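Local coordinates for NAD-dependent benzaldehyde dehydrogenase (Legionella pneumophila, PDB 3RHE), which is of uncertain function, a probable member of the vicinal oxygen chelate superfamily whose assignment as an NAD-dependent benzaldehyde dehydrogenase is unconfirmed, at residues K19-Y24 and T30-S35. Sequence-based numbering, arbitrary orientation.
Sequences KSEEFY and TQPIES
The carboxyl group of Glu21 meets the pyrrolidine ring of Pro32 through OE1, which lies 3.2 Å from Pro32 CG and equally near Pro32 CD. Away from this meeting point, one face of the Tyr24 ring carries Phe23 CD2, 3.7 Å above the ring plane and over its centre, while Tyr24 CD2 lies in plane at the edge of the Phe23 ring. Glu21 reaches the loop because CG is anti to the backbone N (chi1 -176°) and the chain then bends at chi2 (-86°), crossing Pro32 at about a right angle. Its aliphatic part packs too, Glu21 CG standing 3.9 Å from Pro32 CG; a looser approach brings Glu21 CG to 4.5 Å from Ser35 CB. The contact is small and lies at the protein surface, with a carboxyl oxygen set against proline methylenes. The Tyr24 ring instead packs on Phe12, Leu50 and Leu52 of the sheet. Just after Pro32 a classic beta bulge sets Ile33 and Glu34 together opposite Met41 of strand 39-43. Glu21 and Pro32 thus join helix 17-28 to the loop that follows it, within the beta-alpha-beta-beta-beta unit characteristic of the vicinal oxygen chelate fold.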
ATOM      1  N   LYS A  19      14.871   6.676  -7.953  1.00 27.22           N
ATOM      2  CA  LYS A  19      16.017   6.761  -7.059  1.00 26.17           C
ATOM      3  C   LYS A  19      15.884   5.865  -5.821  1.00 25.84           C
ATOM      4  O   LYS A  19      16.877   5.331  -5.322  1.00 22.49           O
ATOM      5  CB  LYS A  19      16.268   8.206  -6.630  1.00 28.53           C
ATOM      6  CG  LYS A  19      16.560   9.142  -7.790  1.00 37.29           C
ATOM      7  CD  LYS A  19      17.312  10.376  -7.315  1.00 42.94           C
ATOM      8  CE  LYS A  19      17.541  11.365  -8.451  1.00 46.79           C
ATOM      9  NZ  LYS A  19      18.506  12.432  -8.051  1.00 51.22           N
ATOM     10  N   SER A  20      14.666   5.716  -5.317  1.00 20.62           N
ATOM     11  CA  SER A  20      14.421   4.853  -4.171  0.62 20.65           C
ATOM     12  C   SER A  20      14.682   3.399  -4.529  1.00 20.17           C
ATOM     13  O   SER A  20      15.236   2.637  -3.732  1.00 18.42           O
ATOM     14  CB  SER A  20      12.986   5.026  -3.660  0.62 18.39           C
ATOM     15  OG  SER A  20      12.835   6.267  -3.001  0.62 17.84           O
ATOM     16  N   GLU A  21      14.269   3.021  -5.731  1.00 20.27           N
ATOM     17  CA  GLU A  21      14.437   1.662  -6.222  1.00 22.25           C
ATOM     18  C   GLU A  21      15.915   1.290  -6.310  1.00 23.82           C
ATOM     19  O   GLU A  21      16.293   0.154  -6.032  1.00 23.88           O
ATOM     20  CB  GLU A  21      13.773   1.526  -7.597  1.00 25.11           C
ATOM     21  CG  GLU A  21      13.798   0.134  -8.189  1.00 26.80           C
ATOM     22  CD  GLU A  21      15.077  -0.171  -8.966  1.00 31.58           C
ATOM     23  OE1 GLU A  21      15.467  -1.356  -9.030  1.00 30.49           O
ATOM     24  OE2 GLU A  21      15.693   0.768  -9.516  1.00 33.84           O
ATOM     25  N   GLU A  22      16.748   2.246  -6.702  1.00 24.47           N
ATOM     26  CA  GLU A  22      18.187   2.002  -6.770  1.00 24.81           C
ATOM     27  C   GLU A  22      18.764   1.845  -5.369  1.00 24.07           C
ATOM     28  O   GLU A  22      19.611   0.969  -5.124  1.00 23.33           O
ATOM     29  CB  GLU A  22      18.900   3.133  -7.512  1.00 27.47           C
ATOM     30  CG  GLU A  22      18.659   3.137  -9.018  1.00 30.74           C
ATOM     31  CD  GLU A  22      19.082   1.835  -9.684  1.00 37.11           C
ATOM     32  OE1 GLU A  22      20.267   1.445  -9.549  1.00 37.01           O
ATOM     33  OE2 GLU A  22      18.223   1.204 -10.345  1.00 38.49           O
ATOM     34  N   PHE A  23      18.314   2.703  -4.455  1.00 18.99           N
ATOM     35  CA  PHE A  23      18.727   2.597  -3.065  1.00 19.69           C
ATOM     36  C   PHE A  23      18.451   1.189  -2.541  1.00 19.59           C
ATOM     37  O   PHE A  23      19.330   0.533  -2.012  1.00 18.68           O
ATOM     38  CB  PHE A  23      18.013   3.635  -2.191  1.00 19.35           C
ATOM     39  CG  PHE A  23      18.340   3.513  -0.722  1.00 20.13           C
ATOM     40  CD1 PHE A  23      19.501   4.079  -0.204  1.00 19.05           C
ATOM     41  CD2 PHE A  23      17.503   2.819   0.130  1.00 17.45           C
ATOM     42  CE1 PHE A  23      19.805   3.967   1.142  1.00 17.87           C
ATOM     43  CE2 PHE A  23      17.796   2.698   1.466  1.00 19.36           C
ATOM     44  CZ  PHE A  23      18.955   3.278   1.982  1.00 18.00           C
ATOM     45  N   TYR A  24      17.223   0.720  -2.718  1.00 19.23           N
ATOM     46  CA  TYR A  24      16.828  -0.582  -2.194  1.00 20.50           C
ATOM     47  C   TYR A  24      17.444  -1.781  -2.949  1.00 23.68           C
ATOM     48  O   TYR A  24      17.826  -2.779  -2.335  1.00 21.79           O
ATOM     49  CB  TYR A  24      15.297  -0.668  -2.085  1.00 18.13           C
ATOM     50  CG  TYR A  24      14.804   0.073  -0.862  1.00 15.71           C
ATOM     51  CD1 TYR A  24      14.932  -0.489   0.395  1.00 15.59           C
ATOM     52  CD2 TYR A  24      14.262   1.354  -0.958  1.00 15.23           C
ATOM     53  CE1 TYR A  24      14.515   0.180   1.528  1.00 14.66           C
ATOM     54  CE2 TYR A  24      13.831   2.040   0.178  1.00 12.91           C
ATOM     55  CZ  TYR A  24      13.964   1.440   1.414  1.00 14.18           C
ATOM     56  OH  TYR A  24      13.558   2.089   2.551  1.00 15.25           O
ATOM     57  N   THR A  30      19.031  -7.149  -4.270  1.00 30.02           N
ATOM     58  CA  THR A  30      17.973  -7.881  -4.945  1.00 29.38           C
ATOM     59  C   THR A  30      17.335  -6.989  -5.992  1.00 30.31           C
ATOM     60  O   THR A  30      17.277  -5.765  -5.841  1.00 27.85           O
ATOM     61  CB  THR A  30      16.883  -8.340  -3.960  1.00 32.01           C
ATOM     62  OG1 THR A  30      15.943  -9.180  -4.641  1.00 38.06           O
ATOM     63  CG2 THR A  30      16.136  -7.147  -3.406  1.00 31.82           C
ATOM     64  N   GLN A  31      16.865  -7.606  -7.066  1.00 29.04           N
ATOM     65  CA  GLN A  31      16.153  -6.878  -8.096  1.00 29.88           C
ATOM     66  C   GLN A  31      14.697  -6.740  -7.667  1.00 24.12           C
ATOM     67  O   GLN A  31      14.133  -7.665  -7.096  1.00 24.83           O
ATOM     68  CB  GLN A  31      16.231  -7.649  -9.416  1.00 33.64           C
ATOM     69  CG  GLN A  31      16.340  -6.763 -10.639  1.00 35.03           C
ATOM     70  CD  GLN A  31      17.615  -5.946 -10.649  1.00 33.92           C
ATOM     71  OE1 GLN A  31      17.638  -4.818 -11.139  1.00 36.56           O
ATOM     72  NE2 GLN A  31      18.690  -6.512 -10.104  1.00 40.15           N
ATOM     73  N   PRO A  32      14.075  -5.587  -7.937  1.00 24.10           N
ATOM     74  CA  PRO A  32      12.637  -5.542  -7.656  1.00 24.25           C
ATOM     75  C   PRO A  32      11.903  -6.474  -8.620  1.00 23.55           C
ATOM     76  O   PRO A  32      12.348  -6.616  -9.756  1.00 24.96           O
ATOM     77  CB  PRO A  32      12.275  -4.083  -7.940  1.00 21.37           C
ATOM     78  CG  PRO A  32      13.276  -3.621  -8.904  1.00 23.51           C
ATOM     79  CD  PRO A  32      14.557  -4.357  -8.588  1.00 28.09           C
ATOM     80  N   ILE A  33      10.824  -7.112  -8.181  1.00 22.84           N
ATOM     81  CA  ILE A  33      10.015  -7.915  -9.096  1.00 24.53           C
ATOM     82  C   ILE A  33       9.225  -7.027 -10.070  1.00 25.12           C
ATOM     83  O   ILE A  33       8.796  -7.476 -11.130  1.00 24.56           O
ATOM     84  CB  ILE A  33       9.041  -8.844  -8.365  1.00 26.01           C
ATOM     85  CG1 ILE A  33       7.983  -8.034  -7.623  1.00 25.73           C
ATOM     86  CG2 ILE A  33       9.796  -9.806  -7.432  1.00 30.71           C
ATOM     87  CD1 ILE A  33       6.873  -8.874  -7.053  1.00 31.49           C
ATOM     88  N   GLU A  34       9.040  -5.762  -9.707  1.00 22.20           N
ATOM     89  CA  GLU A  34       8.352  -4.827 -10.583  1.00 24.28           C
ATOM     90  C   GLU A  34       8.848  -3.415 -10.337  1.00 25.69           C
ATOM     91  O   GLU A  34       9.152  -3.047  -9.196  1.00 22.97           O
ATOM     92  CB  GLU A  34       6.832  -4.917 -10.364  1.00 25.92           C
ATOM     93  CG  GLU A  34       6.020  -3.970 -11.220  1.00 32.21           C
ATOM     94  CD  GLU A  34       5.959  -2.567 -10.647  1.00 31.77           C
ATOM     95  OE1 GLU A  34       5.617  -1.620 -11.395  1.00 33.12           O
ATOM     96  OE2 GLU A  34       6.240  -2.415  -9.440  1.00 30.21           O
ATOM     97  N   SER A  35       8.948  -2.630 -11.409  1.00 23.15           N
ATOM     98  CA  SER A  35       9.320  -1.227 -11.286  1.00 24.67           C
ATOM     99  C   SER A  35       8.642  -0.368 -12.361  1.00 26.84           C
ATOM    100  O   SER A  35       8.288  -0.857 -13.438  1.00 25.22           O
ATOM    101  CB  SER A  35      10.840  -1.049 -11.314  1.00 28.19           C
ATOM    102  OG  SER A  35      11.371  -1.392 -12.579  1.00 32.64           O
TER